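Alpha-galactosidase 1 (PDB 3LRK) hydrolyses terminal, non-reducing alpha-D-galactose residues from alpha-galactosides, including galactose oligosaccharides, galactomannans and galactolipids. Local coordinates at residues Pro125-Phe137 against Arg166-Gly178. The protein carries 1 engineered substitution. Residues are numbered along the deposited sequence; the frame is centred on the assembly and turned at random.
Sequences PGSLGREEEDAQF and RYKAMSDALNKTG. With NAG (2-acetamido-2-deoxy-beta-D-glucopyranose), chain E.
Glu131 OE2 accepts from Gly129 N of its own segment and from a water that also donates to Arg166 O. The water lies 2.7 Å from Glu131 OE2 and bridges the segments. Gly129 N meets Glu131 OE2 at 3.0 Å, from above the carboxylate plane. The Glu131 chain bends at chi2 (87°), which turns the carboxylate back to this N-H and lays CD and OE2 over the methyl of Ala169. A leucine in place of Glu131 would probably leave the Gly129 N-H without this acceptor and break the water bridge. Ala135 CB is a knob in a hole formed by Met170, Ala173, Leu174 and Thr177, and lies 3.7 Å from Ala173 CB. With these two alanines facing each other, the axes of helix segments 131-137 and 166-177 approach to 8.2 Å, crossing at -48°. Met170 bends at chi2 and chi3, its CE 3.8 Å from Ser127 CB, and also packs on Leu146 and Tyr148 of strand 145-149. On the exposed side Lys176 NZ and Glu132 OE1 form a salt bridge at 3.2 Å, its hydrogen bond weak. The Leu128 and Arg166 side chains cross at about a right angle; Arg166 NE hydrogen-bonds to Gln156 O. Helices 131-140 and 160-177 flank strand 145-149 in sequence, as neighbouring outer helices of a TIM barrel.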
# COMPACT_ATOMS: atom_id res chain seq x y z
N PRO A 125 26.97 18.53 7.94
CA PRO A 125 26.62 17.82 9.18
C PRO A 125 25.13 17.88 9.52
O PRO A 125 24.55 18.96 9.59
CB PRO A 125 27.44 18.53 10.26
CG PRO A 125 28.56 19.19 9.52
CD PRO A 125 28.07 19.49 8.15
N GLY A 126 24.55 16.70 9.74
CA GLY A 126 23.15 16.57 10.13
C GLY A 126 22.99 16.35 11.63
O GLY A 126 23.97 16.04 12.32
N SER A 127 21.76 16.49 12.12
CA SER A 127 21.51 16.52 13.56
C SER A 127 21.01 15.21 14.19
O SER A 127 20.79 15.16 15.40
CB SER A 127 20.50 17.63 13.90
OG SER A 127 20.99 18.90 13.53
N LEU A 128 20.81 14.17 13.38
CA LEU A 128 20.30 12.90 13.94
C LEU A 128 21.23 12.32 15.02
O LEU A 128 22.41 12.06 14.76
CB LEU A 128 20.02 11.87 12.83
CG LEU A 128 19.30 10.57 13.23
CD1 LEU A 128 18.01 10.85 14.04
CD2 LEU A 128 19.01 9.73 11.97
N GLY A 129 20.68 12.15 16.22
CA GLY A 129 21.41 11.67 17.39
C GLY A 129 22.26 12.76 18.03
O GLY A 129 23.00 12.50 18.96
N ARG A 130 22.15 13.98 17.51
CA ARG A 130 22.92 15.11 17.99
C ARG A 130 21.99 16.26 18.33
O ARG A 130 22.40 17.42 18.35
CB ARG A 130 23.94 15.53 16.92
CG ARG A 130 24.91 14.39 16.55
CD ARG A 130 25.78 14.79 15.37
NE ARG A 130 26.64 13.72 14.88
CZ ARG A 130 27.88 13.47 15.32
NH1 ARG A 130 28.43 14.20 16.29
NH2 ARG A 130 28.58 12.47 14.78
N GLU A 131 20.74 15.92 18.63
CA GLU A 131 19.67 16.92 18.73
C GLU A 131 19.90 17.89 19.88
O GLU A 131 19.68 19.09 19.71
CB GLU A 131 18.29 16.26 18.85
CG GLU A 131 17.85 15.50 17.59
CD GLU A 131 18.33 14.05 17.55
OE1 GLU A 131 19.13 13.65 18.42
OE2 GLU A 131 17.90 13.32 16.65
N GLU A 132 20.33 17.38 21.03
CA GLU A 132 20.54 18.23 22.20
C GLU A 132 21.57 19.33 21.93
O GLU A 132 21.28 20.50 22.15
CB GLU A 132 20.86 17.42 23.46
CG GLU A 132 19.56 16.87 24.10
CD GLU A 132 19.72 16.28 25.51
OE1 GLU A 132 20.82 16.37 26.11
OE2 GLU A 132 18.70 15.73 26.01
N GLU A 133 22.75 18.95 21.41
CA GLU A 133 23.84 19.90 21.08
C GLU A 133 23.40 20.86 20.01
O GLU A 133 23.78 22.04 20.03
CB GLU A 133 25.09 19.23 20.48
CG GLU A 133 25.62 18.03 21.09
CD GLU A 133 24.94 16.78 20.63
OE1 GLU A 133 23.83 16.56 21.11
OE2 GLU A 133 25.54 16.00 19.85
N ASP A 134 22.68 20.35 19.01
CA ASP A 134 22.39 21.18 17.84
C ASP A 134 21.31 22.22 18.15
O ASP A 134 21.47 23.40 17.80
CB ASP A 134 22.07 20.31 16.63
CG ASP A 134 23.32 19.64 16.05
OD1 ASP A 134 24.40 19.74 16.67
OD2 ASP A 134 23.22 19.02 14.97
N ALA A 135 20.25 21.80 18.84
CA ALA A 135 19.27 22.74 19.39
C ALA A 135 19.95 23.80 20.26
O ALA A 135 19.61 24.97 20.17
CB ALA A 135 18.19 21.99 20.18
N GLN A 136 20.89 23.37 21.12
CA GLN A 136 21.68 24.29 21.95
C GLN A 136 22.49 25.29 21.13
O GLN A 136 22.47 26.50 21.43
CB GLN A 136 22.60 23.53 22.91
CG GLN A 136 23.19 24.42 24.02
CD GLN A 136 22.11 25.06 24.89
OE1 GLN A 136 21.23 24.39 25.41
NE2 GLN A 136 22.18 26.38 25.03
N PHE A 137 23.18 24.80 20.10
CA PHE A 137 23.84 25.69 19.13
C PHE A 137 22.88 26.75 18.57
O PHE A 137 23.22 27.95 18.52
CB PHE A 137 24.51 24.90 17.98
CG PHE A 137 25.04 25.78 16.88
CD1 PHE A 137 26.36 26.22 16.91
CD2 PHE A 137 24.21 26.19 15.84
CE1 PHE A 137 26.84 27.04 15.91
CE2 PHE A 137 24.69 27.03 14.84
CZ PHE A 137 26.01 27.45 14.88
N ARG A 166 11.60 10.52 15.72
CA ARG A 166 12.78 11.23 15.19
C ARG A 166 12.58 12.75 15.20
O ARG A 166 13.47 13.51 15.61
CB ARG A 166 13.15 10.73 13.79
CG ARG A 166 14.38 11.42 13.12
CD ARG A 166 15.01 10.57 12.00
NE ARG A 166 13.99 10.11 11.07
CZ ARG A 166 13.55 10.80 10.03
NH1 ARG A 166 14.08 11.98 9.69
NH2 ARG A 166 12.56 10.29 9.30
N TYR A 167 11.41 13.19 14.74
CA TYR A 167 11.07 14.62 14.75
C TYR A 167 10.78 15.18 16.14
O TYR A 167 11.14 16.34 16.44
CB TYR A 167 9.99 14.95 13.71
CG TYR A 167 10.61 14.92 12.34
CD1 TYR A 167 10.42 13.85 11.47
CD2 TYR A 167 11.49 15.95 11.96
CE1 TYR A 167 11.06 13.81 10.23
CE2 TYR A 167 12.12 15.92 10.73
CZ TYR A 167 11.91 14.86 9.87
OH TYR A 167 12.55 14.87 8.67
N LYS A 168 10.18 14.34 17.00
CA LYS A 168 10.02 14.67 18.42
C LYS A 168 11.33 14.86 19.16
O LYS A 168 11.42 15.72 20.05
CB LYS A 168 9.15 13.62 19.16
CG LYS A 168 8.84 14.00 20.61
CD LYS A 168 7.78 13.12 21.23
CE LYS A 168 7.42 13.58 22.64
NZ LYS A 168 8.49 13.22 23.63
N ALA A 169 12.36 14.06 18.82
CA ALA A 169 13.68 14.23 19.42
C ALA A 169 14.19 15.67 19.30
O ALA A 169 14.71 16.22 20.28
CB ALA A 169 14.70 13.22 18.83
N MET A 170 14.04 16.28 18.12
CA MET A 170 14.48 17.69 17.96
C MET A 170 13.49 18.70 18.59
O MET A 170 13.91 19.72 19.13
CB MET A 170 14.75 18.04 16.50
CG MET A 170 15.20 19.50 16.27
SD MET A 170 16.65 19.96 17.21
CE MET A 170 17.95 19.39 16.11
N SER A 171 12.19 18.39 18.52
CA SER A 171 11.16 19.21 19.19
C SER A 171 11.49 19.37 20.68
O SER A 171 11.51 20.50 21.20
CB SER A 171 9.78 18.57 19.03
OG SER A 171 8.76 19.41 19.54
N ASP A 172 11.75 18.24 21.34
CA ASP A 172 12.10 18.21 22.76
C ASP A 172 13.41 18.94 23.06
O ASP A 172 13.51 19.68 24.04
CB ASP A 172 12.17 16.78 23.28
CG ASP A 172 10.81 16.10 23.34
OD1 ASP A 172 9.77 16.79 23.24
OD2 ASP A 172 10.79 14.87 23.50
N ALA A 173 14.42 18.69 22.23
CA ALA A 173 15.73 19.34 22.38
C ALA A 173 15.62 20.87 22.29
O ALA A 173 16.26 21.58 23.05
CB ALA A 173 16.71 18.81 21.32
N LEU A 174 14.82 21.37 21.36
CA LEU A 174 14.59 22.81 21.21
C LEU A 174 13.86 23.37 22.44
O LEU A 174 14.24 24.41 22.99
CB LEU A 174 13.81 23.12 19.93
CG LEU A 174 14.50 22.91 18.58
CD1 LEU A 174 13.48 22.95 17.42
CD2 LEU A 174 15.62 23.95 18.35
N ASN A 175 12.83 22.64 22.88
CA ASN A 175 12.13 23.04 24.10
C ASN A 175 13.10 23.16 25.29
O ASN A 175 13.00 24.10 26.07
CB ASN A 175 10.99 22.06 24.41
CG ASN A 175 10.16 22.52 25.58
OD1 ASN A 175 10.48 22.23 26.73
ND2 ASN A 175 9.11 23.28 25.30
N LYS A 176 14.02 22.20 25.40
CA LYS A 176 14.98 22.12 26.51
C LYS A 176 15.86 23.38 26.62
O LYS A 176 16.29 23.73 27.72
CB LYS A 176 15.86 20.86 26.39
CG LYS A 176 16.72 20.54 27.63
CD LYS A 176 17.84 19.52 27.32
CE LYS A 176 18.55 19.06 28.62
NZ LYS A 176 19.92 18.51 28.34
N THR A 177 16.09 24.06 25.50
CA THR A 177 16.92 25.28 25.49
C THR A 177 16.24 26.47 26.17
O THR A 177 16.93 27.43 26.58
CB THR A 177 17.27 25.71 24.05
OG1 THR A 177 16.10 26.23 23.40
CG2 THR A 177 17.87 24.54 23.24
N GLY A 178 14.92 26.42 26.28
CA GLY A 178 14.14 27.52 26.85
C GLY A 178 13.89 28.69 25.89
O GLY A 178 13.14 29.62 26.24
C1 NAG E . 8.38 23.75 26.46
C2 NAG E . 7.93 25.16 26.04
C3 NAG E . 6.92 25.75 27.01
C4 NAG E . 5.75 24.80 27.24
C5 NAG E . 6.20 23.37 27.49
C6 NAG E . 5.00 22.48 27.20
C7 NAG E . 9.59 26.47 24.79
C8 NAG E . 10.81 27.33 24.91
N2 NAG E . 9.07 26.06 25.95
O3 NAG E . 6.40 26.94 26.46
O4 NAG E . 4.96 25.25 28.34
O5 NAG E . 7.25 22.92 26.64
O6 NAG E . 5.23 21.30 27.91
O7 NAG E . 9.11 26.19 23.69
O HOH W 1 16.19 14.23 14.83
O HOH W 2 18.91 20.89 23.85
O HOH W 3 19.91 25.91 27.37